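Local structure of putative uncharacterized protein PH0594 (4HXF) at residues I193-K198 against F214-F219; Q401-K406 against E598-K603; Y593-E598 against E609-E614. The protein acts as a self-compartmentalizing hexameric serine protease of the acylaminoacyl peptidase type, probably cleaving peptides in an alpha/beta-hydrolase domain joined to a beta-propeller. All coordinates share one frame; numbering follows the deposited sequence.

Contact 1 (I193-K198 against F214-F219); sequences IPRYFK and FEKVSF
With chi1 at -69°, Ser218 sets OG anti to its own carbonyl carbon and beside its backbone N, which aims the hydroxyl at the backbone carbonyl of Lys198. Ser218 OG donates to Lys198 O at 2.7 Å; the C=O...donor angle of 159° and a donor tilt of 21° from the carbonyl plane describe a nearly end-on approach. The same oxygen receives a CA-H...O contact, Ser218 CA lying 3.1 Å from Lys198 O. Ser218 OG is also hydrogen-bonded to Lys237 N, so one hydroxyl ties three chain segments together. On the loop side, Arg195 is the centre of an inverse gamma turn, and Lys198 N donates to Arg195 O (3.0 Å) across the next turn. Lys216, the first residue of a G1 beta bulge with Val217 opposite Trp200, sends out an extended chain that brings CE to 4.2 Å from Arg195 NH1, oblique to the guanidinium. Arg195 NH1 and Lys216 NZ stand 4.3 Å apart, yet both form salt bridges to Asp191 OD2. The contact thus links the loop between strands 182-188 and 200-206 of one propeller blade to the point where strand 209-217 ends and the chain passes into the next blade. Chemically, the two cations are probably balanced in part by their common carboxylate, while the link between the two segments rests on a neutral hydroxyl-carbonyl bond.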
loop_
_atom_site.group_PDB
_atom_site.type_symbol
_atom_site.label_atom_id
_atom_site.label_comp_id
_atom_site.label_asym_id
_atom_site.label_seq_id
_atom_site.Cartn_x
_atom_site.Cartn_y
_atom_site.Cartn_z
ATOM N N ILE A 193 44.637 20.163 11.924
ATOM C CA ILE A 193 43.351 19.941 11.375
ATOM C C ILE A 193 43.310 20.512 9.976
ATOM O O ILE A 193 44.195 21.293 9.563
ATOM C CB ILE A 193 42.248 20.537 12.241
ATOM C CG1 ILE A 193 42.281 22.047 12.385
ATOM C CG2 ILE A 193 42.387 19.894 13.684
ATOM C CD1 ILE A 193 40.985 22.706 12.992
ATOM N N PRO A 194 42.270 20.202 9.197
ATOM C CA PRO A 194 42.118 20.905 7.904
ATOM C C PRO A 194 41.889 22.390 8.079
ATOM O O PRO A 194 41.155 22.816 8.961
ATOM C CB PRO A 194 40.900 20.206 7.231
ATOM C CG PRO A 194 40.747 18.937 7.982
ATOM C CD PRO A 194 41.202 19.222 9.404
ATOM N N ARG A 195 42.536 23.175 7.230
ATOM C CA ARG A 195 42.471 24.649 7.306
ATOM C C ARG A 195 41.330 25.245 6.480
ATOM O O ARG A 195 41.490 26.037 5.500
ATOM C CB ARG A 195 43.828 25.215 6.942
ATOM C CG ARG A 195 44.994 24.616 7.619
ATOM C CD ARG A 195 44.998 24.847 9.138
ATOM N NE ARG A 195 44.903 26.228 9.601
ATOM C CZ ARG A 195 45.975 27.018 9.744
ATOM N NH1 ARG A 195 47.172 26.604 9.381
ATOM N NH2 ARG A 195 45.800 28.241 10.216
ATOM N N TYR A 196 40.115 24.834 6.834
ATOM C CA TYR A 196 38.935 25.195 6.106
ATOM C C TYR A 196 38.768 26.671 5.989
ATOM O O TYR A 196 39.027 27.338 6.948
ATOM C CB TYR A 196 37.729 24.688 6.844
ATOM C CG TYR A 196 37.620 23.191 6.982
ATOM C CD1 TYR A 196 37.716 22.584 8.225
ATOM C CD2 TYR A 196 37.497 22.412 5.874
ATOM C CE1 TYR A 196 37.559 21.206 8.322
ATOM C CE2 TYR A 196 37.379 21.008 5.960
ATOM C CZ TYR A 196 37.362 20.422 7.227
ATOM O OH TYR A 196 37.257 19.031 7.260
ATOM N N PHE A 197 38.485 27.156 4.776
ATOM C CA PHE A 197 38.221 28.610 4.460
ATOM C C PHE A 197 39.500 29.428 4.577
ATOM O O PHE A 197 39.459 30.633 4.452
ATOM C CB PHE A 197 37.023 29.248 5.192
ATOM C CG PHE A 197 35.704 28.636 4.864
ATOM C CD1 PHE A 197 35.245 27.540 5.581
ATOM C CD2 PHE A 197 34.902 29.177 3.868
ATOM C CE1 PHE A 197 34.019 26.947 5.308
ATOM C CE2 PHE A 197 33.669 28.582 3.566
ATOM C CZ PHE A 197 33.229 27.487 4.285
ATOM N N LYS A 198 40.644 28.820 4.781
ATOM C CA LYS A 198 41.914 29.491 4.975
ATOM C C LYS A 198 43.041 29.068 4.056
ATOM O O LYS A 198 43.601 29.970 3.326
ATOM C CB LYS A 198 42.416 29.506 6.420
ATOM C CG LYS A 198 43.840 30.135 6.552
ATOM C CD LYS A 198 43.872 31.614 6.785
ATOM C CE LYS A 198 43.432 31.963 8.206
ATOM N NZ LYS A 198 44.254 31.980 9.433
ATOM N N PHE A 214 49.582 24.474 -6.545
ATOM C CA PHE A 214 49.781 25.335 -5.414
ATOM C C PHE A 214 49.711 24.593 -4.147
ATOM O O PHE A 214 48.875 23.680 -3.940
ATOM C CB PHE A 214 48.697 26.469 -5.315
ATOM C CG PHE A 214 48.734 27.437 -6.440
ATOM C CD1 PHE A 214 47.890 27.279 -7.517
ATOM C CD2 PHE A 214 49.698 28.473 -6.478
ATOM C CE1 PHE A 214 47.948 28.105 -8.639
ATOM C CE2 PHE A 214 49.734 29.347 -7.598
ATOM C CZ PHE A 214 48.863 29.142 -8.665
ATOM N N GLU A 215 50.489 25.054 -3.159
ATOM C CA GLU A 215 50.485 24.440 -1.876
ATOM C C GLU A 215 50.227 25.472 -0.804
ATOM O O GLU A 215 51.000 26.465 -0.744
ATOM C CB GLU A 215 51.865 23.809 -1.688
ATOM C CG GLU A 215 52.117 23.454 -0.281
ATOM C CD GLU A 215 51.885 22.021 0.009
ATOM O OE1 GLU A 215 52.765 21.222 -0.442
ATOM O OE2 GLU A 215 50.921 21.744 0.754
ATOM N N LYS A 216 49.238 25.249 0.047
ATOM C CA LYS A 216 48.891 26.094 1.204
ATOM C C LYS A 216 48.702 27.550 0.794
ATOM O O LYS A 216 49.412 28.487 1.298
ATOM C CB LYS A 216 49.899 25.913 2.334
ATOM C CG LYS A 216 49.414 26.418 3.651
ATOM C CD LYS A 216 50.387 25.942 4.802
ATOM C CE LYS A 216 49.895 26.327 6.147
ATOM N NZ LYS A 216 50.603 25.376 7.117
ATOM N N VAL A 217 47.770 27.735 -0.133
ATOM C CA VAL A 217 47.449 29.097 -0.641
ATOM C C VAL A 217 46.042 29.440 -0.126
ATOM O O VAL A 217 45.222 28.526 0.227
ATOM C CB VAL A 217 47.499 29.185 -2.135
ATOM C CG1 VAL A 217 48.989 29.173 -2.598
ATOM C CG2 VAL A 217 46.643 28.084 -2.763
ATOM N N SER A 218 45.658 30.745 -0.100
ATOM C CA SER A 218 44.373 31.120 0.523
ATOM C C SER A 218 43.420 31.467 -0.601
ATOM O O SER A 218 42.524 32.307 -0.424
ATOM C CB SER A 218 44.583 32.334 1.479
ATOM O OG SER A 218 45.332 31.927 2.611
ATOM N N PHE A 219 43.542 30.793 -1.763
ATOM C CA PHE A 219 42.545 30.863 -2.820
ATOM C C PHE A 219 42.233 29.498 -3.347
ATOM O O PHE A 219 42.986 28.550 -3.082
ATOM C CB PHE A 219 42.903 31.811 -3.947
ATOM C CG PHE A 219 44.334 31.787 -4.476
ATOM C CD1 PHE A 219 44.947 33.020 -4.798
ATOM C CD2 PHE A 219 44.944 30.641 -4.898
ATOM C CE1 PHE A 219 46.221 33.020 -5.413
ATOM C CE2 PHE A 219 46.251 30.630 -5.466
ATOM C CZ PHE A 219 46.852 31.817 -5.715
#

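Contact 2 (Q401-K406 against E598-K603); sequences QLMASK and EFFERK
Met403, in the last turn of helix 398-405, and Lys406, just beyond its end, meet Phe600 and Glu601 of helix 586-605; this is a helix-helix contact of the alpha/beta-hydrolase domain. Its apolar part is a single methyl contact: Met403 CE reaches Phe600 CB at 3.8 Å, the two side chains crossing at about a right angle. Bends at chi2 (-57°) and chi3 (-75°) curl the thioether so that the methyl, not the sulfur, does the touching, oblique to the phenyl ring. Ile486 of strand 484-488 also packs on Phe600, placing this part over the central sheet.

The charged part is looser. Lys406 CE lies 3.9 Å from Glu601 CD, so the CE methylene of the lysine crosses obliquely against the carboxylate carbon, but Lys406 NZ and Glu601 OE2 are 4.3 Å apart, too far for a salt bridge. Glu601 OE1 instead bonds to Tyr408 OH and Lys605 NZ, partners that probably hold the carboxylate in place.

A water bridges the two segments: it accepts from Lys406 NZ at 2.6 Å and donates to Glu598 OE2, also at 2.6 Å. The other carboxylate oxygen is engaged within its own helix, where Arg602 NE donates to Glu598 OE1 at 3.0 Å with an N-H...O angle of 160°, in the guanidinium plane and on the anti lone pair of OE1.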
loop_
_atom_site.group_PDB
_atom_site.type_symbol
_atom_site.label_atom_id
_atom_site.label_comp_id
_atom_site.label_asym_id
_atom_site.label_seq_id
_atom_site.Cartn_x
_atom_site.Cartn_y
_atom_site.Cartn_z
ATOM N N GLN A 401 9.632 44.692 5.547
ATOM C CA GLN A 401 8.438 45.131 4.876
ATOM C C GLN A 401 7.177 44.798 5.601
ATOM O O GLN A 401 6.288 45.653 5.780
ATOM C CB GLN A 401 8.320 44.643 3.441
ATOM C CG GLN A 401 9.484 45.013 2.545
ATOM C CD GLN A 401 9.511 46.497 2.285
ATOM O OE1 GLN A 401 8.474 47.073 1.971
ATOM N NE2 GLN A 401 10.680 47.112 2.436
ATOM N N LEU A 402 7.127 43.571 6.125
ATOM C CA LEU A 402 5.990 43.104 6.885
ATOM C C LEU A 402 5.771 43.949 8.151
ATOM O O LEU A 402 4.648 44.446 8.357
ATOM C CB LEU A 402 6.259 41.679 7.365
ATOM C CG LEU A 402 5.211 41.014 8.278
ATOM C CD1 LEU A 402 3.779 40.935 7.766
ATOM C CD2 LEU A 402 5.788 39.644 8.770
ATOM N N MET A 403 6.826 44.190 8.930
ATOM C CA MET A 403 6.646 44.990 10.140
ATOM C C MET A 403 6.354 46.455 9.919
ATOM O O MET A 403 5.601 47.117 10.628
ATOM C CB MET A 403 7.708 44.695 11.177
ATOM C CG MET A 403 7.879 43.255 11.550
ATOM S SD MET A 403 6.404 42.451 12.161
ATOM C CE MET A 403 6.254 43.144 13.836
ATOM N N ALA A 404 6.948 46.994 8.820
ATOM C CA ALA A 404 6.600 48.338 8.444
ATOM C C ALA A 404 5.106 48.487 8.165
ATOM O O ALA A 404 4.460 49.469 8.559
ATOM C CB ALA A 404 7.396 48.796 7.192
ATOM N N SER A 405 4.576 47.480 7.465
ATOM C CA SER A 405 3.170 47.449 7.120
ATOM C C SER A 405 2.262 47.375 8.385
ATOM O O SER A 405 1.118 47.769 8.304
ATOM C CB SER A 405 2.821 46.336 6.166
ATOM O OG SER A 405 2.677 45.113 6.842
ATOM N N LYS A 406 2.782 46.841 9.468
ATOM C CA LYS A 406 2.070 46.739 10.731
ATOM C C LYS A 406 2.321 47.920 11.684
ATOM O O LYS A 406 1.929 47.858 12.850
ATOM C CB LYS A 406 2.408 45.423 11.431
ATOM C CG LYS A 406 2.012 44.260 10.564
ATOM C CD LYS A 406 2.496 43.039 11.147
ATOM C CE LYS A 406 1.668 42.661 12.408
ATOM N NZ LYS A 406 0.206 42.439 12.084
ATOM N N GLU A 598 3.697 38.377 16.121
ATOM C CA GLU A 598 2.890 38.445 17.320
ATOM C C GLU A 598 3.631 38.744 18.602
ATOM O O GLU A 598 3.116 39.442 19.472
ATOM C CB GLU A 598 2.057 37.176 17.513
ATOM C CG GLU A 598 0.976 36.995 16.446
ATOM C CD GLU A 598 0.007 38.174 16.384
ATOM O OE1 GLU A 598 -0.380 38.671 17.492
ATOM O OE2 GLU A 598 -0.322 38.656 15.238
ATOM N N PHE A 599 4.869 38.302 18.697
ATOM C CA PHE A 599 5.716 38.647 19.872
ATOM C C PHE A 599 5.920 40.135 19.946
ATOM O O PHE A 599 5.708 40.756 20.961
ATOM C CB PHE A 599 7.005 37.878 19.889
ATOM C CG PHE A 599 7.714 37.927 21.199
ATOM C CD1 PHE A 599 7.267 37.110 22.240
ATOM C CD2 PHE A 599 8.774 38.829 21.419
ATOM C CE1 PHE A 599 7.937 37.133 23.451
ATOM C CE2 PHE A 599 9.361 38.914 22.667
ATOM C CZ PHE A 599 8.955 38.046 23.676
ATOM N N PHE A 600 6.236 40.786 18.809
ATOM C CA PHE A 600 6.374 42.233 18.843
ATOM C C PHE A 600 5.050 42.958 19.050
ATOM O O PHE A 600 5.009 43.911 19.808
ATOM C CB PHE A 600 7.075 42.771 17.573
ATOM C CG PHE A 600 8.583 42.660 17.623
ATOM C CD1 PHE A 600 9.299 41.998 16.628
ATOM C CD2 PHE A 600 9.314 43.128 18.727
ATOM C CE1 PHE A 600 10.706 42.013 16.626
ATOM C CE2 PHE A 600 10.739 43.002 18.769
ATOM C CZ PHE A 600 11.392 42.440 17.719
ATOM N N GLU A 601 3.939 42.460 18.463
ATOM C CA GLU A 601 2.601 43.041 18.705
ATOM C C GLU A 601 2.300 43.048 20.230
ATOM O O GLU A 601 1.740 44.017 20.704
ATOM C CB GLU A 601 1.542 42.235 17.959
ATOM C CG GLU A 601 1.567 42.483 16.403
ATOM C CD GLU A 601 1.064 43.847 16.027
ATOM O OE1 GLU A 601 1.849 44.728 15.841
ATOM O OE2 GLU A 601 -0.125 44.033 16.040
ATOM N N ARG A 602 2.618 41.939 20.892
ATOM C CA ARG A 602 2.193 41.687 22.258
ATOM C C ARG A 602 3.211 42.057 23.332
ATOM O O ARG A 602 2.848 41.981 24.565
ATOM C CB ARG A 602 1.682 40.248 22.413
ATOM C CG ARG A 602 0.471 39.941 21.533
ATOM C CD ARG A 602 0.242 38.465 21.334
ATOM N NE ARG A 602 -0.835 38.224 20.389
ATOM C CZ ARG A 602 -2.131 38.064 20.671
ATOM N NH1 ARG A 602 -2.618 38.124 21.904
ATOM N NH2 ARG A 602 -2.969 37.787 19.638
ATOM N N LYS A 603 4.451 42.417 22.922
ATOM C CA LYS A 603 5.460 42.744 23.864
ATOM C C LYS A 603 6.071 44.120 23.634
ATOM O O LYS A 603 6.640 44.735 24.560
ATOM C CB LYS A 603 6.552 41.633 23.908
ATOM C CG LYS A 603 5.966 40.275 24.350
ATOM C CD LYS A 603 5.545 40.169 25.770
ATOM C CE LYS A 603 4.786 38.881 25.979
ATOM N NZ LYS A 603 4.237 38.801 27.339
HETATM O O HOH W 1 -0.734 40.920 13.964
#

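Contact 3 (Y593-E598 against E609-E614)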
loop_
_atom_site.group_PDB
_atom_site.type_symbol
_atom_site.label_atom_id
_atom_site.label_comp_id
_atom_site.label_asym_id
_atom_site.label_seq_id
_atom_site.Cartn_x
_atom_site.Cartn_y
_atom_site.Cartn_z
ATOM N N TYR A 593 7.166 33.370 10.922
ATOM C CA TYR A 593 6.758 34.752 10.695
ATOM C C TYR A 593 5.612 35.177 11.605
ATOM O O TYR A 593 5.587 36.322 12.107
ATOM C CB TYR A 593 6.414 35.019 9.228
ATOM C CG TYR A 593 7.558 34.925 8.210
ATOM C CD1 TYR A 593 7.439 34.109 7.066
ATOM C CD2 TYR A 593 8.682 35.642 8.378
ATOM C CE1 TYR A 593 8.449 34.121 6.114
ATOM C CE2 TYR A 593 9.752 35.601 7.477
ATOM C CZ TYR A 593 9.594 34.823 6.323
ATOM O OH TYR A 593 10.611 34.791 5.389
ATOM N N LYS A 594 4.662 34.271 11.874
ATOM C CA LYS A 594 3.506 34.645 12.654
ATOM C C LYS A 594 3.944 34.813 14.132
ATOM O O LYS A 594 3.561 35.776 14.853
ATOM C CB LYS A 594 2.468 33.543 12.537
ATOM C CG LYS A 594 1.248 33.820 13.397
ATOM C CD LYS A 594 0.525 35.121 13.056
ATOM C CE LYS A 594 -0.872 35.215 13.683
ATOM N NZ LYS A 594 -1.578 36.531 13.510
ATOM N N LEU A 595 4.858 33.930 14.616
ATOM C CA LEU A 595 5.450 34.081 15.978
ATOM C C LEU A 595 6.176 35.418 16.135
ATOM O O LEU A 595 6.018 36.133 17.126
ATOM C CB LEU A 595 6.437 32.959 16.339
ATOM C CG LEU A 595 5.928 31.549 16.610
ATOM C CD1 LEU A 595 7.091 30.556 16.699
ATOM C CD2 LEU A 595 5.114 31.599 17.923
ATOM N N PHE A 596 6.988 35.741 15.127
ATOM C CA PHE A 596 7.789 36.926 15.146
ATOM C C PHE A 596 6.870 38.135 15.243
ATOM O O PHE A 596 7.049 39.027 16.095
ATOM C CB PHE A 596 8.599 36.947 13.859
ATOM C CG PHE A 596 9.555 38.132 13.672
ATOM C CD1 PHE A 596 10.909 37.994 13.932
ATOM C CD2 PHE A 596 9.109 39.340 13.129
ATOM C CE1 PHE A 596 11.780 39.052 13.765
ATOM C CE2 PHE A 596 9.982 40.379 12.881
ATOM C CZ PHE A 596 11.320 40.248 13.262
ATOM N N MET A 597 5.874 38.215 14.369
ATOM C CA MET A 597 5.047 39.401 14.371
ATOM C C MET A 597 4.214 39.490 15.644
ATOM O O MET A 597 4.093 40.594 16.193
ATOM C CB MET A 597 4.233 39.559 13.038
ATOM C CG MET A 597 3.193 38.529 12.764
ATOM S SD MET A 597 2.781 38.383 10.938
ATOM C CE MET A 597 1.083 38.764 11.243
ATOM N N GLU A 598 3.697 38.377 16.121
ATOM C CA GLU A 598 2.890 38.445 17.320
ATOM C C GLU A 598 3.631 38.744 18.602
ATOM O O GLU A 598 3.116 39.442 19.472
ATOM C CB GLU A 598 2.057 37.176 17.513
ATOM C CG GLU A 598 0.976 36.995 16.446
ATOM C CD GLU A 598 0.007 38.174 16.384
ATOM O OE1 GLU A 598 -0.380 38.671 17.492
ATOM O OE2 GLU A 598 -0.322 38.656 15.238
ATOM N N GLU A 609 0.636 40.451 29.390
ATOM C CA GLU A 609 1.303 39.310 29.982
ATOM C C GLU A 609 1.175 38.014 29.211
ATOM O O GLU A 609 0.186 37.750 28.481
ATOM C CB GLU A 609 0.776 39.122 31.431
ATOM C CG GLU A 609 1.206 40.273 32.347
ATOM C CD GLU A 609 0.989 39.978 33.827
ATOM O OE1 GLU A 609 0.019 39.256 34.175
ATOM O OE2 GLU A 609 1.798 40.478 34.634
ATOM N N GLY A 610 2.170 37.153 29.389
ATOM C CA GLY A 610 2.171 35.777 28.865
ATOM C C GLY A 610 2.360 35.733 27.349
ATOM O O GLY A 610 2.552 36.788 26.683
ATOM N N PHE A 611 2.348 34.511 26.799
ATOM C CA PHE A 611 2.365 34.302 25.386
ATOM C C PHE A 611 1.737 32.909 25.117
ATOM O O PHE A 611 2.428 31.931 24.945
ATOM C CB PHE A 611 3.775 34.487 24.845
ATOM C CG PHE A 611 3.867 34.716 23.365
ATOM C CD1 PHE A 611 3.514 35.936 22.770
ATOM C CD2 PHE A 611 4.308 33.756 22.562
ATOM C CE1 PHE A 611 3.591 36.141 21.430
ATOM C CE2 PHE A 611 4.459 33.994 21.180
ATOM C CZ PHE A 611 4.047 35.212 20.611
ATOM N N ASP A 612 0.413 32.899 25.008
ATOM C CA ASP A 612 -0.340 31.647 24.784
ATOM C C ASP A 612 -0.234 31.291 23.320
ATOM O O ASP A 612 -1.047 31.707 22.496
ATOM C CB ASP A 612 -1.797 31.834 25.142
ATOM C CG ASP A 612 -2.586 30.492 25.081
ATOM O OD1 ASP A 612 -3.642 30.408 25.749
ATOM O OD2 ASP A 612 -2.110 29.530 24.385
ATOM N N VAL A 613 0.814 30.586 22.955
ATOM C CA VAL A 613 1.100 30.317 21.547
ATOM C C VAL A 613 -0.037 29.478 20.874
ATOM O O VAL A 613 -0.293 29.603 19.697
ATOM C CB VAL A 613 2.491 29.655 21.478
ATOM C CG1 VAL A 613 2.451 28.160 21.904
ATOM C CG2 VAL A 613 3.105 29.904 20.165
ATOM N N GLU A 614 -0.742 28.644 21.632
ATOM C CA GLU A 614 -1.820 27.834 21.026
ATOM C C GLU A 614 -2.930 28.783 20.450
ATOM O O GLU A 614 -3.324 28.707 19.255
ATOM C CB GLU A 614 -2.376 26.868 22.082
#
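Phe611 meets helix 586-605 with the far edge of its ring. Phe611 CE1 lies 3.8 Å from Glu598 C, which sits in the ring plane, and Phe611 CZ is 4.2 Å from Glu598 CB. Along the same edge, Phe611 CE2 is 4.1 Å from Leu595 CD2. That methyl also abuts Val613 CG2 at 3.5 Å, tight for two carbons, although the closeness is doubtful because Leu595 was modelled in two conformers. The phenylalanine reaches the helix because chi1 of -162° swings CG opposite its backbone N, extending the ring from the chain.

Outside this shell, Phe599 makes a T-shaped (edge-to-face) contact with Phe611, and Ile616 packs on it as well. Phe133 of a second subunit packs on Phe611 and Val613, and Phe131 of that subunit on Leu595, so the cluster reaches the subunit interface. Asp612 follows as N-cap of helix 613-617, accepting a weak bond from Glu614 N to OD2 (3.2 Å).

Were Phe611 replaced by alanine, the ring edge against Leu595 CD2 and the Glu598 backbone would be lost, which is likely to leave a gap there and Phe599 without this edge-to-face partner. No hydrogen bond crosses between the segments; here the tail is probably held mainly by burial of apolar groups, while the Glu598 carboxylate is satisfied along its own helix by Lys594 and Arg602, Lys594 NZ meeting Glu598 OE2 at 3.0 Å from above the carboxylate plane.

Contacts 2 and 3 lie on consecutive parts of helix 586-605, with centres 11 Å apart and Glu598 in common. They also touch directly: Lys603 NZ is 2.7 Å from Gly610 O, a probable hydrogen bond, and Met403 SD is 3.7 Å from Met597 CB. The helix therefore carries helix 398-405 and the C-terminal tail together. Contact 1 belongs to the propeller, across the chain's centre, its own centre 44 Å from that of contact 2 and 45 Å from that of contact 3. Contact 1 lies nearer the annotated sites: the Ser218 side chain is about 7 Å from that of the magnesium ligand Asp244 and about 10 Å from a magnesium ion, and the Lys198 side chain about 13 Å from the bound inhibitor.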